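Local atomic coordinates of enoyl-CoA hydratase/isomerase family protein (Pseudomonas syringae pv. tomato, PDB entry 3OT6), a protein that probably acts on acyl-CoA thioesters as a hydratase or isomerase of the crotonase family, its exact substrate and reaction being unestablished. Residues A[118-130]-A[175-189]. Residues are numbered along the deposited sequence; the frame is centred on the assembly and turned at random.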
# COMPACT_ATOMS: atom_id res chain seq x y z
N TYR A 118 4.77 -7.55 -4.51
CA TYR A 118 4.31 -7.76 -5.86
C TYR A 118 2.99 -6.95 -5.98
O TYR A 118 2.14 -6.96 -5.03
CB TYR A 118 4.03 -9.29 -6.15
CG TYR A 118 3.97 -9.52 -7.65
CD1 TYR A 118 5.12 -9.87 -8.35
CD2 TYR A 118 2.81 -9.26 -8.36
CE1 TYR A 118 5.12 -10.00 -9.74
CE2 TYR A 118 2.77 -9.40 -9.80
CZ TYR A 118 3.94 -9.75 -10.47
OH TYR A 118 4.01 -9.86 -11.84
N ARG A 119 2.77 -6.29 -7.12
CA ARG A 119 1.57 -5.43 -7.25
C ARG A 119 0.88 -5.71 -8.54
O ARG A 119 1.51 -5.70 -9.57
CB ARG A 119 1.94 -3.94 -7.21
CG ARG A 119 2.42 -3.43 -5.84
CD ARG A 119 3.91 -3.62 -5.58
NE ARG A 119 4.68 -3.49 -6.83
CZ ARG A 119 5.17 -2.33 -7.30
NH1 ARG A 119 5.05 -1.19 -6.59
NH2 ARG A 119 5.81 -2.32 -8.48
N ILE A 120 -0.42 -5.90 -8.51
CA ILE A 120 -1.20 -6.18 -9.75
C ILE A 120 -2.34 -5.23 -9.84
O ILE A 120 -3.09 -5.04 -8.85
CB ILE A 120 -1.79 -7.61 -9.77
CG1 ILE A 120 -0.69 -8.63 -9.49
CG2 ILE A 120 -2.47 -7.90 -11.14
CD1 ILE A 120 -1.19 -10.13 -9.47
N GLY A 121 -2.50 -4.62 -11.00
CA GLY A 121 -3.61 -3.69 -11.17
C GLY A 121 -4.53 -4.16 -12.28
O GLY A 121 -4.25 -5.15 -12.92
N VAL A 122 -5.62 -3.44 -12.52
CA VAL A 122 -6.61 -3.86 -13.56
C VAL A 122 -6.72 -2.78 -14.61
O VAL A 122 -6.68 -1.59 -14.26
CB VAL A 122 -8.01 -4.27 -12.96
CG1 VAL A 122 -7.83 -5.49 -12.10
CG2 VAL A 122 -8.59 -3.17 -12.11
N ALA A 123 -6.79 -3.18 -15.88
CA ALA A 123 -7.03 -2.25 -17.02
C ALA A 123 -8.40 -1.55 -16.94
O ALA A 123 -9.41 -2.16 -16.53
CB ALA A 123 -6.96 -3.04 -18.34
N GLY A 124 -8.43 -0.29 -17.35
CA GLY A 124 -9.68 0.44 -17.39
C GLY A 124 -9.51 1.90 -17.03
O GLY A 124 -8.37 2.41 -16.97
N PRO A 125 -10.64 2.60 -16.79
CA PRO A 125 -10.54 4.07 -16.68
C PRO A 125 -10.12 4.49 -15.27
O PRO A 125 -10.81 5.27 -14.62
CB PRO A 125 -11.98 4.53 -16.95
CG PRO A 125 -12.88 3.35 -16.49
CD PRO A 125 -12.04 2.09 -16.79
N PHE A 126 -8.99 3.96 -14.79
CA PHE A 126 -8.64 4.15 -13.37
C PHE A 126 -7.50 5.11 -13.24
O PHE A 126 -6.76 5.30 -14.19
CB PHE A 126 -8.35 2.83 -12.73
CG PHE A 126 -9.51 1.86 -12.82
CD1 PHE A 126 -10.69 2.11 -12.11
CD2 PHE A 126 -9.42 0.73 -13.61
CE1 PHE A 126 -11.75 1.24 -12.17
CE2 PHE A 126 -10.49 -0.18 -13.69
CZ PHE A 126 -11.66 0.06 -12.95
N SER A 127 -7.40 5.78 -12.11
CA SER A 127 -6.24 6.62 -11.85
C SER A 127 -5.40 6.01 -10.74
O SER A 127 -5.95 5.65 -9.66
CB SER A 127 -6.66 8.02 -11.39
OG SER A 127 -7.46 8.55 -12.41
N ILE A 128 -4.10 5.96 -10.96
CA ILE A 128 -3.22 5.59 -9.89
C ILE A 128 -2.17 6.68 -9.75
O ILE A 128 -1.49 7.03 -10.76
CB ILE A 128 -2.54 4.28 -10.20
CG1 ILE A 128 -3.56 3.14 -10.24
CG2 ILE A 128 -1.40 4.07 -9.24
CD1 ILE A 128 -3.03 1.94 -10.89
N GLY A 129 -2.01 7.24 -8.55
CA GLY A 129 -0.98 8.24 -8.40
C GLY A 129 -1.08 8.95 -7.10
O GLY A 129 -1.89 8.60 -6.28
N LEU A 130 -0.27 10.00 -6.96
CA LEU A 130 -0.06 10.70 -5.75
C LEU A 130 -0.52 12.14 -5.97
O LEU A 130 0.21 12.98 -6.55
CB LEU A 130 1.45 10.66 -5.39
CG LEU A 130 2.00 9.25 -5.15
CD1 LEU A 130 3.52 9.32 -4.85
CD2 LEU A 130 1.23 8.50 -4.03
N GLY A 175 6.09 2.21 -11.95
CA GLY A 175 6.53 1.41 -10.81
C GLY A 175 5.51 1.19 -9.71
O GLY A 175 5.82 0.54 -8.70
N PHE A 176 4.29 1.73 -9.89
CA PHE A 176 3.20 1.44 -8.97
C PHE A 176 2.74 -0.02 -9.08
O PHE A 176 2.28 -0.59 -8.06
CB PHE A 176 2.01 2.37 -9.17
CG PHE A 176 2.30 3.79 -8.78
CD1 PHE A 176 2.21 4.18 -7.43
CD2 PHE A 176 2.66 4.75 -9.74
CE1 PHE A 176 2.53 5.49 -7.05
CE2 PHE A 176 2.97 6.07 -9.35
CZ PHE A 176 2.91 6.44 -8.02
N LEU A 177 2.88 -0.61 -10.28
CA LEU A 177 2.32 -1.94 -10.59
C LEU A 177 3.39 -2.78 -11.22
O LEU A 177 4.23 -2.25 -11.89
CB LEU A 177 1.12 -1.80 -11.56
CG LEU A 177 -0.17 -1.10 -11.08
CD1 LEU A 177 -1.27 -1.15 -12.15
CD2 LEU A 177 -0.72 -1.63 -9.68
N ASP A 178 3.34 -4.09 -11.05
CA ASP A 178 4.23 -5.02 -11.81
C ASP A 178 3.46 -5.71 -12.95
O ASP A 178 4.06 -6.27 -13.87
CB ASP A 178 4.85 -6.07 -10.84
CG ASP A 178 5.51 -5.40 -9.62
OD1 ASP A 178 6.40 -4.56 -9.88
OD2 ASP A 178 5.10 -5.66 -8.43
N LYS A 179 2.12 -5.66 -12.88
CA LYS A 179 1.32 -6.38 -13.85
C LYS A 179 -0.06 -5.77 -13.95
O LYS A 179 -0.66 -5.38 -12.92
CB LYS A 179 1.21 -7.89 -13.48
CG LYS A 179 0.60 -8.81 -14.51
CD LYS A 179 0.41 -10.26 -13.95
CE LYS A 179 1.70 -11.11 -13.98
NZ LYS A 179 2.41 -11.04 -15.34
N VAL A 180 -0.55 -5.70 -15.19
CA VAL A 180 -1.90 -5.24 -15.51
C VAL A 180 -2.70 -6.39 -16.19
O VAL A 180 -2.27 -6.97 -17.22
CB VAL A 180 -1.87 -3.93 -16.36
CG1 VAL A 180 -3.29 -3.52 -16.82
CG2 VAL A 180 -1.22 -2.79 -15.56
N VAL A 181 -3.83 -6.74 -15.57
CA VAL A 181 -4.74 -7.73 -16.11
C VAL A 181 -6.14 -7.10 -16.23
O VAL A 181 -6.34 -5.88 -15.93
CB VAL A 181 -4.75 -9.01 -15.25
CG1 VAL A 181 -3.31 -9.61 -15.11
CG2 VAL A 181 -5.37 -8.79 -13.90
N SER A 182 -7.13 -7.88 -16.65
CA SER A 182 -8.50 -7.30 -16.77
C SER A 182 -9.21 -7.35 -15.43
O SER A 182 -8.78 -8.10 -14.52
CB SER A 182 -9.34 -8.01 -17.83
OG SER A 182 -9.81 -9.24 -17.30
N VAL A 183 -10.26 -6.56 -15.27
CA VAL A 183 -11.00 -6.55 -14.02
C VAL A 183 -11.35 -7.99 -13.58
O VAL A 183 -11.36 -8.30 -12.38
CB VAL A 183 -12.26 -5.65 -14.10
CG1 VAL A 183 -13.14 -5.83 -12.85
CG2 VAL A 183 -11.84 -4.19 -14.19
N GLU A 184 -11.60 -8.87 -14.56
CA GLU A 184 -12.05 -10.25 -14.29
C GLU A 184 -10.87 -11.16 -13.95
O GLU A 184 -10.98 -12.01 -13.08
CB GLU A 184 -12.90 -10.83 -15.45
CG GLU A 184 -14.16 -9.98 -15.75
CD GLU A 184 -13.84 -8.75 -16.64
OE1 GLU A 184 -12.85 -8.80 -17.44
OE2 GLU A 184 -14.58 -7.73 -16.54
N GLU A 185 -9.74 -10.97 -14.61
CA GLU A 185 -8.54 -11.75 -14.30
C GLU A 185 -7.88 -11.46 -12.95
O GLU A 185 -7.07 -12.24 -12.50
CB GLU A 185 -7.53 -11.59 -15.42
CG GLU A 185 -8.06 -12.04 -16.76
CD GLU A 185 -7.24 -11.47 -17.92
OE1 GLU A 185 -6.73 -10.31 -17.81
OE2 GLU A 185 -7.12 -12.20 -18.95
N LEU A 186 -8.26 -10.38 -12.26
CA LEU A 186 -7.53 -9.94 -11.08
C LEU A 186 -7.33 -10.99 -9.97
O LEU A 186 -6.20 -11.24 -9.54
CB LEU A 186 -8.10 -8.64 -10.53
CG LEU A 186 -7.36 -8.12 -9.30
CD1 LEU A 186 -5.90 -7.75 -9.63
CD2 LEU A 186 -8.08 -6.94 -8.73
N GLN A 187 -8.41 -11.58 -9.48
CA GLN A 187 -8.29 -12.56 -8.41
C GLN A 187 -7.40 -13.73 -8.88
O GLN A 187 -6.49 -14.17 -8.15
CB GLN A 187 -9.67 -13.05 -8.02
CG GLN A 187 -9.74 -13.95 -6.76
CD GLN A 187 -11.03 -14.80 -6.73
OE1 GLN A 187 -12.01 -14.46 -6.02
NE2 GLN A 187 -11.05 -15.88 -7.53
N GLY A 188 -7.61 -14.18 -10.12
CA GLY A 188 -6.90 -15.30 -10.66
C GLY A 188 -5.44 -14.99 -10.87
O GLY A 188 -4.58 -15.86 -10.66
N ALA A 189 -5.14 -13.77 -11.30
CA ALA A 189 -3.73 -13.42 -11.52
C ALA A 189 -2.96 -13.37 -10.16
O ALA A 189 -1.81 -13.87 -10.05
CB ALA A 189 -3.62 -12.12 -12.29
O HOH W 1 -10.56 -4.66 -17.72
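Arg-119 grips Asp-178 side-on, NE bonding to OD2 and NH2 to OD1, the latter at 2.7 Å. Both bonds are nearly straight (174° and 169°) and lie in the guanidinium plane, yet they meet the carboxylate from above its own plane, since the two flat groups are turned 41° apart. Bends at chi2 and chi3 turn the arginine chain so that NE reaches the same oxygen, OD2, that accepts from the backbone N of Arg-119 on its anti side. The end of the guanidinium is used as well: NH1 and NH2 both donate to Gly-175 O, the carbonyl of the Schellman residue closing helix 168-174, and NH1 has a further acceptor in Leu-113 O. Phe-176 O lies 3.2 Å above the guanidinium plane, where the angle rules out a bond to NH1. Asp-178 N in turn donates to Arg-119 O at 2.9 Å.

From here strand 179-181 joins strand 118-122 in parallel, as the outermost strand of the mixed sheet at the core of this crotonase-type fold. Gly-121 N donates to Lys-179 O (2.8 Å), Val-181 N to Gly-121 O (3.1 Å) and Ala-123 N to Val-181 O (2.7 Å), and beyond them a water links Ala-123 O to Val-183 N.

Apolar groups line both faces. Leu-177 CD1 reaches 3.6 Å from Gly-121 CA and also touches Ile-128, whose CG2 makes an off-centre CH-pi contact with the Phe-176 ring, approaching it obliquely. Across the sheet, Val-122 CG1 meets Leu-186 CB at 3.5 Å, and Ile-120 packs against Leu-186 and Ala-189 of helix 186-197.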